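Local coordinates for ancylostoma secreted protein 1 (Necator americanus, PDB 3NT8) that is a secreted two-CAP-domain protein associated with the transition of infective hookworm larvae to parasitism, at residues 39-42 with 43-47; 55-59 with 60-64; 233-236 with 237-240; 315-318 with 319-322. All coordinates share one frame; numbering follows the deposited sequence.

Contact 1 of 4, residues 39-42 with 43-47; sequences AFLD and FHNNA
His44 and Phe40 meet one helical turn apart, where the imidazole ND1 donates to the carbonyl O of Phe40 over 2.9 Å in a nearly straight bond, 168° at the hydrogen. The acceptor lies in the ring plane, while the donor is tilted from the plane of the carbonyl. With chi1 at -81°, CG of His44 stands beside its own backbone N, which swings the ring back along the helix toward that oxygen. The same carbonyl also takes a weak bond from His44 N, and because the other ring nitrogen, NE2, is hydrogen-bonded to Tyr177 OH, the imidazole is fixed from two directions. A water forms the next link: it donates to Asp42 OD1 and accepts from Asn45 ND2, each at 3.0 Å, and OD1 is also bonded by Gln38. Main-chain bonds continue the helix, Asn46 N reaching Asp42 O at 2.8 Å. Packing is lighter, with Leu41 CD1 3.7 Å from Asn45 ND2 as the two side chains cross. Around this turn of helix 34-52, Phe40 and His44 pack on strands 159-167 and 170-177, Asn45 OD1 receives Leu72 N, and Phe43 touches helix 119-127 through Glu120.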
ATOM      1  N   ALA A  39      21.261 -16.460  -6.345  1.00 15.79           N
ATOM      2  CA  ALA A  39      21.967 -15.481  -5.544  1.00 16.58           C
ATOM      3  C   ALA A  39      21.156 -14.165  -5.292  1.00 17.54           C
ATOM      4  O   ALA A  39      21.244 -13.606  -4.229  1.00 17.17           O
ATOM      5  CB  ALA A  39      23.335 -15.199  -6.092  1.00 16.08           C
ATOM      6  N   PHE A  40      20.419 -13.682  -6.284  1.00 17.10           N
ATOM      7  CA  PHE A  40      19.442 -12.633  -6.073  1.00 18.53           C
ATOM      8  C   PHE A  40      18.383 -13.025  -5.050  1.00 18.02           C
ATOM      9  O   PHE A  40      18.095 -12.270  -4.116  1.00 19.54           O
ATOM     10  CB  PHE A  40      18.751 -12.268  -7.383  1.00 17.84           C
ATOM     11  CG  PHE A  40      19.612 -11.470  -8.317  1.00 19.10           C
ATOM     12  CD1 PHE A  40      20.108 -10.234  -7.939  1.00 20.24           C
ATOM     13  CD2 PHE A  40      19.903 -11.955  -9.587  1.00 20.35           C
ATOM     14  CE1 PHE A  40      20.893  -9.507  -8.840  1.00 19.70           C
ATOM     15  CE2 PHE A  40      20.642 -11.255 -10.485  1.00 20.39           C
ATOM     16  CZ  PHE A  40      21.148 -10.032 -10.115  1.00 20.64           C
ATOM     17  N   LEU A  41      17.779 -14.179  -5.242  1.00 18.31           N
ATOM     18  CA  LEU A  41      16.678 -14.565  -4.395  1.00 18.32           C
ATOM     19  C   LEU A  41      17.104 -14.776  -2.949  1.00 19.13           C
ATOM     20  O   LEU A  41      16.386 -14.337  -2.052  1.00 19.79           O
ATOM     21  CB  LEU A  41      16.007 -15.798  -4.948  1.00 17.86           C
ATOM     22  CG  LEU A  41      14.745 -16.284  -4.258  1.00 18.33           C
ATOM     23  CD1 LEU A  41      13.621 -15.282  -4.413  1.00 15.61           C
ATOM     24  CD2 LEU A  41      14.361 -17.687  -4.805  1.00 16.50           C
ATOM     25  N   ASP A  42      18.220 -15.493  -2.725  1.00 18.85           N
ATOM     26  CA  ASP A  42      18.694 -15.807  -1.380  1.00 17.86           C
ATOM     27  C   ASP A  42      19.098 -14.551  -0.607  1.00 17.05           C
ATOM     28  O   ASP A  42      18.813 -14.408   0.611  1.00 16.60           O
ATOM     29  CB  ASP A  42      19.913 -16.758  -1.471  1.00 18.52           C
ATOM     30  CG  ASP A  42      19.527 -18.167  -1.858  1.00 20.81           C
ATOM     31  OD1 ASP A  42      18.305 -18.488  -1.892  1.00 19.39           O
ATOM     32  OD2 ASP A  42      20.461 -18.969  -2.089  1.00 24.41           O
ATOM     33  N   PHE A  43      19.783 -13.636  -1.289  1.00 14.70           N
ATOM     34  CA  PHE A  43      20.243 -12.425  -0.599  1.00 15.62           C
ATOM     35  C   PHE A  43      18.991 -11.661  -0.064  1.00 15.32           C
ATOM     36  O   PHE A  43      18.980 -11.128   1.063  1.00 15.00           O
ATOM     37  CB  PHE A  43      21.122 -11.561  -1.522  1.00 14.99           C
ATOM     38  CG  PHE A  43      21.837 -10.427  -0.801  1.00 18.86           C
ATOM     39  CD1 PHE A  43      23.232 -10.489  -0.582  1.00 21.93           C
ATOM     40  CD2 PHE A  43      21.142  -9.301  -0.358  1.00 14.93           C
ATOM     41  CE1 PHE A  43      23.878  -9.467   0.083  1.00 19.87           C
ATOM     42  CE2 PHE A  43      21.807  -8.272   0.315  1.00 19.46           C
ATOM     43  CZ  PHE A  43      23.182  -8.348   0.507  1.00 19.52           C
ATOM     44  N   HIS A  44      17.934 -11.625  -0.852  1.00 14.26           N
ATOM     45  CA  HIS A  44      16.783 -10.856  -0.418  1.00 15.94           C
ATOM     46  C   HIS A  44      16.111 -11.544   0.773  1.00 16.97           C
ATOM     47  O   HIS A  44      15.771 -10.877   1.730  1.00 15.63           O
ATOM     48  CB  HIS A  44      15.761 -10.629  -1.526  1.00 15.02           C
ATOM     49  CG  HIS A  44      16.083  -9.503  -2.476  1.00 16.15           C
ATOM     50  ND1 HIS A  44      16.943  -9.640  -3.549  1.00 17.19           N
ATOM     51  CD2 HIS A  44      15.588  -8.237  -2.563  1.00 17.82           C
ATOM     52  CE1 HIS A  44      16.997  -8.496  -4.219  1.00 14.02           C
ATOM     53  NE2 HIS A  44      16.177  -7.634  -3.647  1.00 16.44           N
ATOM     54  N   ASN A  45      15.886 -12.868   0.682  1.00 17.80           N
ATOM     55  CA  ASN A  45      15.192 -13.604   1.753  1.00 17.64           C
ATOM     56  C   ASN A  45      15.971 -13.776   3.040  1.00 16.94           C
ATOM     57  O   ASN A  45      15.382 -13.857   4.112  1.00 16.46           O
ATOM     58  CB  ASN A  45      14.767 -14.968   1.260  1.00 17.20           C
ATOM     59  CG  ASN A  45      13.683 -14.866   0.273  1.00 18.03           C
ATOM     60  OD1 ASN A  45      12.808 -14.007   0.410  1.00 11.55           O
ATOM     61  ND2 ASN A  45      13.723 -15.717  -0.756  1.00 20.45           N
ATOM     62  N   ASN A  46      17.281 -13.888   2.927  1.00 15.95           N
ATOM     63  CA  ASN A  46      18.112 -13.957   4.107  1.00 17.24           C
ATOM     64  C   ASN A  46      18.084 -12.636   4.868  1.00 17.84           C
ATOM     65  O   ASN A  46      18.084 -12.641   6.110  1.00 19.81           O
ATOM     66  CB  ASN A  46      19.573 -14.331   3.761  1.00 16.39           C
ATOM     67  CG  ASN A  46      19.668 -15.747   3.227  1.00 18.41           C
ATOM     68  OD1 ASN A  46      18.874 -16.582   3.621  1.00 21.47           O
ATOM     69  ND2 ASN A  46      20.610 -16.014   2.332  1.00 18.24           N
ATOM     70  N   ALA A  47      18.142 -11.530   4.132  1.00 15.07           N
ATOM     71  CA  ALA A  47      18.104 -10.207   4.715  1.00 16.46           C
ATOM     72  C   ALA A  47      16.709  -9.895   5.241  1.00 15.79           C
ATOM     73  O   ALA A  47      16.577  -9.290   6.319  1.00 15.43           O
ATOM     74  CB  ALA A  47      18.574  -9.083   3.689  1.00 14.03           C
TER
HETATM   75  O   HOH W   1      15.529 -18.060  -0.843  1.00 28.61           O

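Contact 2 of 4, residues 55-59 with 60-64; sequences LEDSN and SGKLN
Asp57 and Lys62 face each other as a single beta bridge, closed by two backbone bonds, Ser58 N to Gly61 O and Leu63 N to Glu56 O, both at 2.8 Å. Above this frame the lysine folds back over residues 55-57. A bend at chi2 (-72°) turns the otherwise extended chain so that its ammonium arrives between two oxygens. Lys62 NZ forms a short salt bridge of 2.6 Å with Asp57 OD1, met nearly head-on. A second bond, of 2.9 Å, runs from Lys62 NZ to Leu55 O, reached from above the carbonyl plane. Leu63 serves the apolar side: CD1 lies 3.7 Å from Glu56 CG, the two side chains running alongside and pointing the same way, while CD2 touches Ser58 OG at 3.7 Å. Beyond its methylenes, the Glu56 carboxylate is held by Arg50 and Trp127. A water accepts from Glu56 N and donates to Leu63 O, extending the pairing by one bridged step. Leu63 is buried against Val135 and Trp189. Such a hairpin-like loop, its chain reversing through Asn59 and Ser60, is a surface connection of the first CAP domain, between helix 34-52 and strand 66-67.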
ATOM      1  N   LEU A  55      17.270  -9.223  14.046  1.00 24.85           N
ATOM      2  CA  LEU A  55      18.700  -9.477  14.090  1.00 24.72           C
ATOM      3  C   LEU A  55      19.547  -8.524  13.230  1.00 24.06           C
ATOM      4  O   LEU A  55      20.772  -8.586  13.289  1.00 24.06           O
ATOM      5  CB  LEU A  55      18.988 -10.913  13.658  1.00 25.37           C
ATOM      6  CG  LEU A  55      18.466 -12.042  14.550  1.00 27.48           C
ATOM      7  CD1 LEU A  55      18.566 -13.304  13.737  1.00 27.83           C
ATOM      8  CD2 LEU A  55      19.249 -12.180  15.891  1.00 29.57           C
ATOM      9  N   GLU A  56      18.899  -7.642  12.472  1.00 21.96           N
ATOM     10  CA  GLU A  56      19.586  -6.825  11.502  1.00 21.36           C
ATOM     11  C   GLU A  56      19.990  -5.486  12.118  1.00 20.96           C
ATOM     12  O   GLU A  56      19.170  -4.760  12.756  1.00 18.32           O
ATOM     13  CB  GLU A  56      18.664  -6.629  10.292  1.00 22.19           C
ATOM     14  CG  GLU A  56      19.256  -5.945   9.085  1.00 23.57           C
ATOM     15  CD  GLU A  56      20.370  -6.741   8.423  1.00 25.36           C
ATOM     16  OE1 GLU A  56      20.272  -7.957   8.292  1.00 26.36           O
ATOM     17  OE2 GLU A  56      21.350  -6.118   8.030  1.00 27.52           O
ATOM     18  N   ASP A  57      21.249  -5.151  11.868  1.00 19.43           N
ATOM     19  CA  ASP A  57      21.822  -3.929  12.320  1.00 19.44           C
ATOM     20  C   ASP A  57      21.165  -2.712  11.734  1.00 19.88           C
ATOM     21  O   ASP A  57      20.781  -2.680  10.539  1.00 20.32           O
ATOM     22  CB  ASP A  57      23.334  -3.898  12.051  1.00 19.96           C
ATOM     23  CG  ASP A  57      24.089  -4.765  13.009  1.00 19.98           C
ATOM     24  OD1 ASP A  57      23.461  -5.411  13.922  1.00 22.97           O
ATOM     25  OD2 ASP A  57      25.302  -4.831  12.838  1.00 24.15           O
ATOM     26  N   SER A  58      21.088  -1.697  12.576  1.00 18.01           N
ATOM     27  CA  SER A  58      20.733  -0.346  12.174  1.00 18.94           C
ATOM     28  C   SER A  58      21.932   0.622  12.334  1.00 19.26           C
ATOM     29  O   SER A  58      23.036   0.192  12.543  1.00 19.93           O
ATOM     30  CB  SER A  58      19.512   0.106  12.958  1.00 17.80           C
ATOM     31  OG  SER A  58      18.902   1.243  12.389  1.00 21.08           O
ATOM     32  N   ASN A  59      21.742   1.925  12.187  1.00 20.68           N
ATOM     33  CA  ASN A  59      22.860   2.842  12.413  1.00 21.62           C
ATOM     34  C   ASN A  59      23.222   2.899  13.892  1.00 23.14           C
ATOM     35  O   ASN A  59      24.353   3.254  14.223  1.00 22.62           O
ATOM     36  CB  ASN A  59      22.509   4.240  11.955  1.00 22.06           C
ATOM     37  CG  ASN A  59      21.222   4.752  12.610  1.00 23.95           C
ATOM     38  OD1 ASN A  59      20.393   3.981  13.119  1.00 23.22           O
ATOM     39  ND2 ASN A  59      21.046   6.052  12.578  1.00 30.34           N
ATOM     40  N   SER A  60      22.279   2.566  14.765  1.00 23.84           N
ATOM     41  CA  SER A  60      22.533   2.675  16.185  1.00 27.19           C
ATOM     42  C   SER A  60      22.233   1.404  16.925  1.00 27.52           C
ATOM     43  O   SER A  60      22.985   1.041  17.794  1.00 32.82           O
ATOM     44  CB  SER A  60      21.794   3.844  16.849  1.00 27.01           C
ATOM     45  OG  SER A  60      22.263   4.041  18.181  1.00 29.99           O
ATOM     46  N   GLY A  61      21.123   0.764  16.729  1.00 25.01           N
ATOM     47  CA  GLY A  61      20.990  -0.485  17.467  1.00 21.87           C
ATOM     48  C   GLY A  61      20.560  -1.541  16.455  1.00 20.33           C
ATOM     49  O   GLY A  61      21.191  -1.621  15.417  1.00 19.62           O
ATOM     50  N   LYS A  62      19.505  -2.301  16.759  1.00 18.45           N
ATOM     51  CA  LYS A  62      18.890  -3.247  15.846  1.00 17.53           C
ATOM     52  C   LYS A  62      17.604  -2.723  15.276  1.00 19.19           C
ATOM     53  O   LYS A  62      16.805  -2.053  15.990  1.00 18.60           O
ATOM     54  CB  LYS A  62      18.577  -4.588  16.544  1.00 18.35           C
ATOM     55  CG  LYS A  62      19.776  -5.356  17.049  1.00 14.31           C
ATOM     56  CD  LYS A  62      20.564  -5.970  15.880  1.00 13.31           C
ATOM     57  CE  LYS A  62      21.732  -6.749  16.443  1.00 12.89           C
ATOM     58  NZ  LYS A  62      22.462  -7.344  15.362  1.00 16.38           N
ATOM     59  N   LEU A  63      17.336  -3.088  14.011  1.00 18.74           N
ATOM     60  CA  LEU A  63      16.027  -2.836  13.435  1.00 17.83           C
ATOM     61  C   LEU A  63      14.960  -3.560  14.176  1.00 18.65           C
ATOM     62  O   LEU A  63      15.179  -4.696  14.627  1.00 19.57           O
ATOM     63  CB  LEU A  63      15.986  -3.281  11.970  1.00 17.49           C
ATOM     64  CG  LEU A  63      16.871  -2.461  11.034  1.00 17.71           C
ATOM     65  CD1 LEU A  63      16.966  -3.091   9.642  1.00 15.77           C
ATOM     66  CD2 LEU A  63      16.363  -1.026  10.935  1.00 15.45           C
ATOM     67  N   ASN A  64      13.762  -2.969  14.229  1.00 19.00           N
ATOM     68  CA  ASN A  64      12.625  -3.675  14.794  1.00 19.41           C
ATOM     69  C   ASN A  64      12.311  -5.004  14.097  1.00 18.86           C
ATOM     70  O   ASN A  64      12.360  -5.065  12.880  1.00 19.59           O
ATOM     71  CB  ASN A  64      11.357  -2.800  14.729  1.00 18.93           C
ATOM     72  CG  ASN A  64      11.428  -1.619  15.637  1.00 18.98           C
ATOM     73  OD1 ASN A  64      11.815  -1.774  16.799  1.00 19.06           O
ATOM     74  ND2 ASN A  64      11.081  -0.396  15.107  1.00  9.16           N
TER
HETATM   75  O   HOH W   2      16.061  -6.553  12.751  1.00 19.18           O

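Contact 3 of 4, residues 233-236 with 237-240; sequences MTDS and VRDT
Asp235 and Arg238 supply the charged interaction: OD1 of the aspartate stands 2.8 Å from NH1 of the arginine in a salt bridge whose hydrogen bond is weak, 129° at the hydrogen. The carboxylate and guanidinium planes are 47° apart, so they do not pair flat. An extended chain from CG to NE carries the arginine back past the start of the helix, where backbone atoms of Met233 and Thr234 lie over the rim of one face of its guanidinium, and NE has a further salt bridge to Glu281. Asp235 is itself gripped by Thr223, Gln225 and Gln226, which should hold the carboxylate in place. Among the backbone bonds, Arg238 N reaches Thr234 O at 3.2 Å and Asp239 N reaches Asp235 O at 3.1 Å. Ser236 O receives Thr240 N at 3.0 Å. Packing centres on Val237. Met233, bent at chi2 and chi3, brings CE to within 3.6 Å of Val237 CG1, the side chains crossing at about a right angle; Thr234 OG1 lies 3.3 Å from Val237 CG2. Together these form the first turn of helix 235-253, with Thr234 at the N-cap position, although its side chain makes no capping bond and OG1 turns to Glu222 instead.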
ATOM      1  N   MET A 233     -14.494  -3.790 -11.912  1.00 26.50           N
ATOM      2  CA  MET A 233     -14.289  -4.072 -10.521  1.00 26.34           C
ATOM      3  C   MET A 233     -14.616  -5.517 -10.239  1.00 27.35           C
ATOM      4  O   MET A 233     -15.381  -6.147 -10.962  1.00 27.94           O
ATOM      5  CB  MET A 233     -15.137  -3.137  -9.636  1.00 26.70           C
ATOM      6  CG  MET A 233     -14.544  -1.768  -9.393  1.00 22.67           C
ATOM      7  SD  MET A 233     -13.067  -1.716  -8.341  1.00 19.06           S
ATOM      8  CE  MET A 233     -13.745  -1.739  -6.743  1.00 18.57           C
ATOM      9  N   THR A 234     -13.999  -6.033  -9.173  1.00 28.61           N
ATOM     10  CA  THR A 234     -14.140  -7.401  -8.740  1.00 28.38           C
ATOM     11  C   THR A 234     -14.442  -7.396  -7.274  1.00 27.40           C
ATOM     12  O   THR A 234     -14.156  -6.430  -6.588  1.00 27.27           O
ATOM     13  CB  THR A 234     -12.831  -8.225  -8.975  1.00 28.83           C
ATOM     14  OG1 THR A 234     -11.701  -7.588  -8.362  1.00 30.27           O
ATOM     15  CG2 THR A 234     -12.547  -8.350 -10.453  1.00 28.24           C
ATOM     16  N   ASP A 235     -14.980  -8.514  -6.792  1.00 26.83           N
ATOM     17  CA  ASP A 235     -15.411  -8.652  -5.424  1.00 26.02           C
ATOM     18  C   ASP A 235     -14.281  -8.504  -4.426  1.00 25.11           C
ATOM     19  O   ASP A 235     -14.516  -8.023  -3.332  1.00 25.73           O
ATOM     20  CB  ASP A 235     -16.129  -9.982  -5.213  1.00 25.15           C
ATOM     21  CG  ASP A 235     -17.376 -10.098  -6.037  1.00 26.19           C
ATOM     22  OD1 ASP A 235     -18.100  -9.090  -6.250  1.00 28.94           O
ATOM     23  OD2 ASP A 235     -17.668 -11.227  -6.481  1.00 29.76           O
ATOM     24  N   SER A 236     -13.066  -8.924  -4.785  1.00 23.72           N
ATOM     25  CA  SER A 236     -11.971  -8.859  -3.862  1.00 22.94           C
ATOM     26  C   SER A 236     -11.660  -7.397  -3.588  1.00 22.37           C
ATOM     27  O   SER A 236     -11.505  -7.000  -2.428  1.00 24.06           O
ATOM     28  CB  SER A 236     -10.745  -9.665  -4.385  1.00 22.74           C
ATOM     29  OG  SER A 236      -9.906  -8.912  -5.273  1.00 22.45           O
ATOM     30  N   VAL A 237     -11.639  -6.582  -4.643  1.00 22.28           N
ATOM     31  CA  VAL A 237     -11.322  -5.150  -4.532  1.00 21.04           C
ATOM     32  C   VAL A 237     -12.385  -4.391  -3.732  1.00 21.82           C
ATOM     33  O   VAL A 237     -12.023  -3.534  -2.916  1.00 19.95           O
ATOM     34  CB  VAL A 237     -11.036  -4.498  -5.895  1.00 22.52           C
ATOM     35  CG1 VAL A 237     -10.496  -3.057  -5.749  1.00 19.51           C
ATOM     36  CG2 VAL A 237      -9.981  -5.350  -6.700  1.00 20.66           C
ATOM     37  N   ARG A 238     -13.659  -4.748  -3.935  1.00 22.02           N
ATOM     38  CA  ARG A 238     -14.772  -4.175  -3.199  1.00 22.47           C
ATOM     39  C   ARG A 238     -14.557  -4.413  -1.723  1.00 23.29           C
ATOM     40  O   ARG A 238     -14.639  -3.476  -0.915  1.00 23.35           O
ATOM     41  CB  ARG A 238     -16.109  -4.770  -3.638  1.00 21.72           C
ATOM     42  CG  ARG A 238     -16.478  -4.523  -5.127  1.00 21.16           C
ATOM     43  CD  ARG A 238     -17.833  -5.122  -5.556  1.00 18.04           C
ATOM     44  NE  ARG A 238     -18.168  -4.690  -6.911  1.00 19.43           N
ATOM     45  CZ  ARG A 238     -18.210  -5.480  -7.982  1.00 17.51           C
ATOM     46  NH1 ARG A 238     -17.965  -6.781  -7.871  1.00 21.20           N
ATOM     47  NH2 ARG A 238     -18.501  -4.970  -9.171  1.00 12.81           N
ATOM     48  N   ASP A 239     -14.321  -5.671  -1.353  1.00 24.35           N
ATOM     49  CA  ASP A 239     -14.140  -6.029   0.070  1.00 23.75           C
ATOM     50  C   ASP A 239     -12.889  -5.384   0.686  1.00 23.01           C
ATOM     51  O   ASP A 239     -12.850  -5.129   1.873  1.00 22.50           O
ATOM     52  CB  ASP A 239     -14.061  -7.526   0.263  1.00 24.30           C
ATOM     53  CG  ASP A 239     -15.319  -8.249  -0.162  1.00 29.29           C
ATOM     54  OD1 ASP A 239     -16.446  -7.693  -0.016  1.00 32.87           O
ATOM     55  OD2 ASP A 239     -15.169  -9.409  -0.615  1.00 29.06           O
ATOM     56  N   THR A 240     -11.859  -5.156  -0.111  1.00 21.80           N
ATOM     57  CA  THR A 240     -10.758  -4.410   0.383  1.00 22.03           C
ATOM     58  C   THR A 240     -11.156  -2.988   0.810  1.00 21.89           C
ATOM     59  O   THR A 240     -10.948  -2.601   1.970  1.00 22.48           O
ATOM     60  CB  THR A 240      -9.606  -4.418  -0.587  1.00 22.16           C
ATOM     61  OG1 THR A 240      -9.246  -5.777  -0.822  1.00 23.60           O
ATOM     62  CG2 THR A 240      -8.413  -3.741   0.025  1.00 22.33           C
TER

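Contact 4 of 4, residues 315-318 with 319-322; sequences KFDK and NKAA
Phe316 packs against the first turn of helix 318-330 and forms the close side of this contact. Its ring crosses Lys320 at about a right angle, with CE2 3.5 Å from Lys320 CB and CD2 3.7 Å from Ala321 CB; the approach is oblique to the ring. Val180 adds to the cover of Phe316, and Ala321 rests on Val374 of strand 369-376. Backbone bonding is equally close here, Ala321 N reaching Asp317 O at 2.7 Å. The more open side belongs to Asp317 and the outer part of Lys320. Chi1 of -176° sets the aspartate's CG beside its own carbonyl carbon and lets OD2 lean over the helix start, where its anti lone pair accepts Lys320 N at 3.0 Å in a straight bond of 167°. Asp317 CB also lies 3.8 Å from Lys320 CB. Farther along, Lys320 NZ stays 4.4 Å from Asp317 OD1, beyond a salt bridge. On another flank Lys318 reaches away to Val374 O and makes a cation-pi contact with Phe376. An aspartate N-cap thus answers a backbone N-H of the first turn, and its negative charge would probably be eased by the helix dipole and, more distantly, by the Lys320 ammonium.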
ATOM      1  N   LYS A 315      -0.760  -0.190 -14.067  1.00 28.31           N
ATOM      2  CA  LYS A 315      -1.437  -1.479 -13.881  1.00 29.12           C
ATOM      3  C   LYS A 315      -1.225  -2.079 -12.473  1.00 28.75           C
ATOM      4  O   LYS A 315      -1.138  -3.317 -12.279  1.00 28.68           O
ATOM      5  CB  LYS A 315      -1.091  -2.466 -15.026  1.00 30.12           C
ATOM      6  CG  LYS A 315      -1.554  -1.993 -16.429  1.00 30.17           C
ATOM      7  CD  LYS A 315      -1.644  -3.161 -17.389  1.00 34.05           C
ATOM      8  CE  LYS A 315      -2.161  -2.749 -18.783  1.00 39.99           C
ATOM      9  NZ  LYS A 315      -1.813  -3.781 -19.851  1.00 41.94           N
ATOM     10  N   PHE A 316      -1.217  -1.188 -11.472  1.00 28.16           N
ATOM     11  CA  PHE A 316      -0.921  -1.588 -10.083  1.00 27.17           C
ATOM     12  C   PHE A 316      -1.993  -2.495  -9.539  1.00 26.31           C
ATOM     13  O   PHE A 316      -3.180  -2.249  -9.730  1.00 26.21           O
ATOM     14  CB  PHE A 316      -0.701  -0.368  -9.186  1.00 27.00           C
ATOM     15  CG  PHE A 316      -0.113  -0.689  -7.864  1.00 27.24           C
ATOM     16  CD1 PHE A 316       1.098  -1.360  -7.756  1.00 25.38           C
ATOM     17  CD2 PHE A 316      -0.751  -0.272  -6.693  1.00 27.81           C
ATOM     18  CE1 PHE A 316       1.648  -1.615  -6.484  1.00 28.77           C
ATOM     19  CE2 PHE A 316      -0.215  -0.540  -5.428  1.00 27.14           C
ATOM     20  CZ  PHE A 316       0.992  -1.207  -5.324  1.00 27.56           C
ATOM     21  N   ASP A 317      -1.592  -3.576  -8.890  1.00 25.76           N
ATOM     22  CA  ASP A 317      -2.569  -4.513  -8.370  1.00 26.41           C
ATOM     23  C   ASP A 317      -3.769  -3.761  -7.734  1.00 27.53           C
ATOM     24  O   ASP A 317      -3.579  -2.919  -6.878  1.00 27.26           O
ATOM     25  CB  ASP A 317      -1.920  -5.393  -7.310  1.00 26.78           C
ATOM     26  CG  ASP A 317      -2.849  -6.441  -6.798  1.00 27.94           C
ATOM     27  OD1 ASP A 317      -2.803  -7.579  -7.299  1.00 36.34           O
ATOM     28  OD2 ASP A 317      -3.663  -6.136  -5.913  1.00 32.30           O
ATOM     29  N   LYS A 318      -4.988  -4.114  -8.134  1.00 28.49           N
ATOM     30  CA  LYS A 318      -6.151  -3.366  -7.739  1.00 28.92           C
ATOM     31  C   LYS A 318      -6.373  -3.396  -6.203  1.00 29.41           C
ATOM     32  O   LYS A 318      -6.764  -2.370  -5.635  1.00 30.46           O
ATOM     33  CB  LYS A 318      -7.383  -3.839  -8.504  1.00 27.97           C
ATOM     34  CG  LYS A 318      -7.499  -3.408 -10.012  1.00 30.12           C
ATOM     35  CD  LYS A 318      -8.888  -3.882 -10.545  1.00 31.17           C
ATOM     36  CE  LYS A 318      -9.055  -3.949 -12.044  1.00 33.43           C
ATOM     37  NZ  LYS A 318      -9.105  -2.618 -12.597  1.00 31.47           N
ATOM     38  N   ASN A 319      -6.154  -4.550  -5.558  1.00 28.29           N
ATOM     39  CA  ASN A 319      -6.262  -4.673  -4.096  1.00 27.05           C
ATOM     40  C   ASN A 319      -5.188  -3.903  -3.351  1.00 25.57           C
ATOM     41  O   ASN A 319      -5.481  -3.299  -2.350  1.00 24.78           O
ATOM     42  CB  ASN A 319      -6.225  -6.137  -3.650  1.00 27.89           C
ATOM     43  CG  ASN A 319      -7.517  -6.864  -3.909  1.00 27.61           C
ATOM     44  OD1 ASN A 319      -8.582  -6.431  -3.452  1.00 29.70           O
ATOM     45  ND2 ASN A 319      -7.432  -8.015  -4.593  1.00 25.29           N
ATOM     46  N   LYS A 320      -3.939  -3.957  -3.837  1.00 24.53           N
ATOM     47  CA  LYS A 320      -2.850  -3.155  -3.325  1.00 23.09           C
ATOM     48  C   LYS A 320      -3.183  -1.659  -3.493  1.00 21.97           C
ATOM     49  O   LYS A 320      -2.967  -0.856  -2.594  1.00 19.74           O
ATOM     50  CB  LYS A 320      -1.490  -3.500  -4.026  1.00 22.60           C
ATOM     51  CG  LYS A 320      -0.805  -4.742  -3.438  1.00 25.85           C
ATOM     52  CD  LYS A 320       0.592  -5.047  -4.004  1.00 25.99           C
ATOM     53  CE  LYS A 320       1.051  -6.443  -3.572  1.00 27.59           C
ATOM     54  NZ  LYS A 320       0.383  -7.567  -4.336  1.00 29.74           N
ATOM     55  N   ALA A 321      -3.672  -1.284  -4.670  1.00 21.21           N
ATOM     56  CA  ALA A 321      -4.042   0.124  -4.902  1.00 20.82           C
ATOM     57  C   ALA A 321      -5.228   0.525  -4.002  1.00 18.90           C
ATOM     58  O   ALA A 321      -5.266   1.623  -3.547  1.00 17.47           O
ATOM     59  CB  ALA A 321      -4.361   0.359  -6.321  1.00 20.96           C
ATOM     60  N   ALA A 322      -6.126  -0.388  -3.681  1.00 19.91           N
ATOM     61  CA  ALA A 322      -7.300  -0.044  -2.865  1.00 21.55           C
ATOM     62  C   ALA A 322      -6.848   0.211  -1.394  1.00 22.54           C
ATOM     63  O   ALA A 322      -7.321   1.139  -0.771  1.00 21.58           O
ATOM     64  CB  ALA A 322      -8.348  -1.139  -2.940  1.00 21.99           C
TER

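How the contacts relate
The four contacts illustrate how helix turns, helix starts and a loop are built locally and then joined in the fold. Contacts 3 and 4 are in direct touch, their centres about 10 Å apart: Val237 CG2 packs 3.5 Å from Lys318 CB, where helix 235-253 lies against helix 318-330. Contacts 1 and 2 belong to the first CAP domain, with centres about 18 Å apart and nearest atoms about 4 Å apart; helix 34-52 leads from one toward the other. Contacts 1 and 4 belong to different CAP domains, centres about 26 Å apart, while contacts 2 and 3 are the most distant pair, at about 38 Å between centres on opposite sides of the chain's centre.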